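Local coordinates for protein carboxylic ester hydrolase (Aspergillus niger, PDB 7K4O) that probably hydrolyses the ester bonds of tannins as a secreted serine esterase of the tannase family, and binds 3,4,5-trihydroxybenzoic acid, at residues Leu142-Tyr152 and Gln388-Thr396. Residues are numbered along the deposited sequence; the frame is centred on the assembly and turned at random. Where two conformers were deposited one is given.
Sequences LDYETLYMFAY and QEYYSTLQT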
# COMPACT_ATOMS: atom_id res chain seq x y z
N LEU A 142 18.26 0.80 -18.54
CA LEU A 142 16.80 0.86 -18.25
C LEU A 142 15.85 1.11 -19.49
O LEU A 142 16.13 1.81 -20.54
CB LEU A 142 16.61 2.02 -17.27
CG LEU A 142 15.58 1.82 -16.17
CD1 LEU A 142 16.08 0.84 -15.13
CD2 LEU A 142 15.24 3.15 -15.53
N ASP A 143 14.73 0.41 -19.47
CA ASP A 143 13.63 0.72 -20.40
C ASP A 143 12.87 1.88 -19.74
O ASP A 143 12.05 1.63 -18.80
CB ASP A 143 12.76 -0.49 -20.62
CG ASP A 143 11.68 -0.30 -21.66
OD1 ASP A 143 11.27 0.85 -21.87
OD2 ASP A 143 11.26 -1.31 -22.27
N TYR A 144 13.14 3.11 -20.15
CA TYR A 144 12.45 4.27 -19.53
C TYR A 144 10.94 4.21 -19.75
O TYR A 144 10.22 4.77 -18.87
CB TYR A 144 13.03 5.59 -20.05
CG TYR A 144 14.47 5.82 -19.67
CD1 TYR A 144 14.84 5.99 -18.35
CD2 TYR A 144 15.45 5.91 -20.63
CE1 TYR A 144 16.14 6.21 -17.97
CE2 TYR A 144 16.77 6.15 -20.27
CZ TYR A 144 17.12 6.29 -18.94
OH TYR A 144 18.44 6.56 -18.61
N GLU A 145 10.47 3.66 -20.85
CA GLU A 145 9.02 3.55 -21.09
C GLU A 145 8.41 2.71 -19.95
O GLU A 145 7.34 3.08 -19.39
CB GLU A 145 8.70 2.95 -22.46
CG GLU A 145 7.21 2.74 -22.67
CD GLU A 145 6.33 3.97 -22.75
OE1 GLU A 145 5.04 3.78 -22.85
OE2 GLU A 145 6.85 5.10 -22.76
N THR A 146 9.03 1.59 -19.61
CA THR A 146 8.56 0.74 -18.49
C THR A 146 8.54 1.55 -17.21
O THR A 146 7.54 1.49 -16.46
CB THR A 146 9.41 -0.52 -18.31
OG1 THR A 146 9.46 -1.22 -19.54
CG2 THR A 146 8.88 -1.37 -17.18
N LEU A 147 9.62 2.26 -16.90
CA LEU A 147 9.72 3.07 -15.70
C LEU A 147 8.56 4.06 -15.63
O LEU A 147 7.90 4.12 -14.58
CB LEU A 147 11.07 3.81 -15.66
CG LEU A 147 11.22 4.80 -14.55
CD1 LEU A 147 11.29 4.10 -13.21
CD2 LEU A 147 12.47 5.66 -14.69
N TYR A 148 8.35 4.82 -16.70
CA TYR A 148 7.31 5.88 -16.68
C TYR A 148 5.91 5.24 -16.63
O TYR A 148 5.03 5.81 -15.91
CB TYR A 148 7.46 6.83 -17.88
CG TYR A 148 8.40 7.97 -17.56
CD1 TYR A 148 9.78 7.76 -17.57
CD2 TYR A 148 7.95 9.25 -17.31
CE1 TYR A 148 10.65 8.80 -17.28
CE2 TYR A 148 8.81 10.30 -16.99
CZ TYR A 148 10.19 10.07 -17.00
OH TYR A 148 11.07 11.09 -16.75
N MET A 149 5.66 4.19 -17.40
CA MET A 149 4.35 3.52 -17.36
C MET A 149 4.07 2.98 -15.94
O MET A 149 2.97 3.22 -15.39
CB MET A 149 4.33 2.39 -18.37
CG MET A 149 4.14 2.88 -19.80
SD MET A 149 2.48 3.61 -20.08
CE MET A 149 1.57 2.09 -20.36
N PHE A 150 5.02 2.32 -15.29
CA PHE A 150 4.85 1.82 -13.92
C PHE A 150 4.68 2.98 -12.95
O PHE A 150 3.81 2.94 -12.05
CB PHE A 150 6.05 0.95 -13.53
CG PHE A 150 5.97 0.24 -12.20
CD1 PHE A 150 4.90 -0.59 -11.89
CD2 PHE A 150 6.98 0.36 -11.28
CE1 PHE A 150 4.87 -1.28 -10.69
CE2 PHE A 150 6.93 -0.29 -10.05
CZ PHE A 150 5.91 -1.15 -9.78
N ALA A 151 5.50 4.03 -13.08
CA ALA A 151 5.51 5.18 -12.17
C ALA A 151 4.13 5.84 -12.12
O ALA A 151 3.68 6.07 -11.00
CB ALA A 151 6.57 6.18 -12.55
N TYR A 152 3.60 6.23 -13.27
CA TYR A 152 2.35 7.01 -13.28
C TYR A 152 1.64 7.01 -14.63
O TYR A 152 0.45 7.37 -14.65
CB TYR A 152 2.60 8.45 -12.83
CG TYR A 152 3.41 9.31 -13.77
CD1 TYR A 152 2.81 9.97 -14.83
CD2 TYR A 152 4.80 9.46 -13.61
CE1 TYR A 152 3.55 10.78 -15.68
CE2 TYR A 152 5.54 10.28 -14.44
CZ TYR A 152 4.92 10.94 -15.47
OH TYR A 152 5.66 11.75 -16.32
N GLN A 388 17.03 11.68 -5.57
CA GLN A 388 17.23 12.57 -6.75
C GLN A 388 16.81 11.82 -8.02
O GLN A 388 16.14 12.40 -8.90
CB GLN A 388 18.68 13.07 -6.80
CG GLN A 388 18.93 14.00 -7.98
CD GLN A 388 20.28 14.67 -8.00
OE1 GLN A 388 21.21 14.32 -7.22
NE2 GLN A 388 20.42 15.61 -8.92
N GLU A 389 17.26 10.59 -8.19
CA GLU A 389 17.10 9.84 -9.46
C GLU A 389 15.61 9.55 -9.72
O GLU A 389 15.18 9.65 -10.89
CB GLU A 389 17.92 8.56 -9.38
CG GLU A 389 17.78 7.62 -10.58
CD GLU A 389 18.90 6.57 -10.66
OE1 GLU A 389 19.60 6.31 -9.61
OE2 GLU A 389 19.05 5.97 -11.75
N TYR A 390 14.85 9.25 -8.68
CA TYR A 390 13.45 8.74 -8.83
C TYR A 390 12.42 9.75 -8.36
O TYR A 390 11.20 9.42 -8.43
CB TYR A 390 13.33 7.34 -8.21
CG TYR A 390 14.10 6.30 -9.00
CD1 TYR A 390 13.81 6.08 -10.32
CD2 TYR A 390 15.19 5.62 -8.46
CE1 TYR A 390 14.56 5.24 -11.12
CE2 TYR A 390 15.93 4.76 -9.25
CZ TYR A 390 15.61 4.53 -10.57
OH TYR A 390 16.35 3.73 -11.38
N TYR A 391 12.82 10.97 -8.00
CA TYR A 391 11.89 12.02 -7.49
C TYR A 391 10.68 12.14 -8.41
O TYR A 391 9.54 12.21 -7.92
CB TYR A 391 12.58 13.39 -7.46
CG TYR A 391 12.13 14.30 -6.34
CD1 TYR A 391 10.97 15.05 -6.42
CD2 TYR A 391 12.91 14.43 -5.21
CE1 TYR A 391 10.58 15.86 -5.36
CE2 TYR A 391 12.55 15.26 -4.17
CZ TYR A 391 11.35 15.91 -4.22
OH TYR A 391 11.06 16.69 -3.13
N SER A 392 10.92 12.23 -9.72
CA SER A 392 9.91 12.55 -10.76
C SER A 392 9.10 11.32 -11.21
O SER A 392 8.15 11.50 -12.01
CB SER A 392 10.54 13.21 -11.95
OG SER A 392 11.06 14.48 -11.63
N THR A 393 9.46 10.10 -10.80
CA THR A 393 8.84 8.87 -11.34
C THR A 393 8.33 8.03 -10.17
O THR A 393 7.13 8.02 -9.88
CB THR A 393 9.77 8.08 -12.29
OG1 THR A 393 11.02 7.88 -11.60
CG2 THR A 393 10.02 8.80 -13.60
N LEU A 394 9.20 7.32 -9.45
CA LEU A 394 8.75 6.31 -8.46
C LEU A 394 8.61 6.90 -7.06
O LEU A 394 7.91 6.27 -6.27
CB LEU A 394 9.76 5.16 -8.46
CG LEU A 394 9.81 4.35 -9.75
CD1 LEU A 394 10.91 3.31 -9.64
CD2 LEU A 394 8.50 3.69 -10.00
N GLN A 395 9.29 8.00 -6.71
CA GLN A 395 9.36 8.46 -5.32
C GLN A 395 7.95 8.63 -4.75
O GLN A 395 7.72 8.21 -3.62
CB GLN A 395 10.21 9.73 -5.15
CG GLN A 395 10.55 9.99 -3.68
CD GLN A 395 11.54 9.03 -3.09
OE1 GLN A 395 12.07 8.14 -3.77
NE2 GLN A 395 11.79 9.19 -1.78
N THR A 396 7.08 9.29 -5.49
CA THR A 396 5.64 9.42 -5.15
C THR A 396 5.43 10.09 -3.79
O THR A 396 4.56 9.63 -3.04
CB THR A 396 4.92 8.07 -5.27
OG1 THR A 396 5.40 7.35 -6.39
CG2 THR A 396 3.43 8.26 -5.39
O HOH W 1 4.67 8.52 -8.81
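Ala151 and Thr393 bring their backbones together where helix 144-169 of the alpha/beta-hydrolase fold meets the type I beta turn Tyr390-Thr393 at the C-terminal side of helix 376-390. The CA atoms of the two residues lie 5.0 Å apart, a closeness the small alanine permits: its CB sits against the Thr393 carbonyl, 3.3 Å from O.

Apolar packing does most of the work. Leu394 lays its two branches against different helix residues: CD1 meets Leu147 CD1 at 3.7 Å, while CD2 reaches Phe150 CD2 and lies near Ala151 CA. Leu147 swings its CG away from the backbone N (chi1 173°), which carries CD1 across to Tyr390 CE1 as well. Trp215 of helix 215-221 packs on both Phe150 and Leu394, and the Tyr390 hydroxyl is hydrogen-bonded to Leu360 O of helix 351-361.

A CH-pi contact adds to this: Thr393 CG2 stands over a face of the Tyr148 ring, 3.8 Å from its centroid and 17° off the normal.

Polar links are indirect. Arg190 of helix 187-196, the helix following the probable nucleophile Ser186, bonds to both Ala151 O and Thr396 OG1. A water spans the same gap: it donates to Thr396 OG1 and lies 2.7 Å from Thr393 O, with Ala151 O a weaker, longer partner; its two protons cannot serve all three at once. Thr396 OG1 in turn donates to Leu394 O at 2.7 Å, standing above that carbonyl's plane.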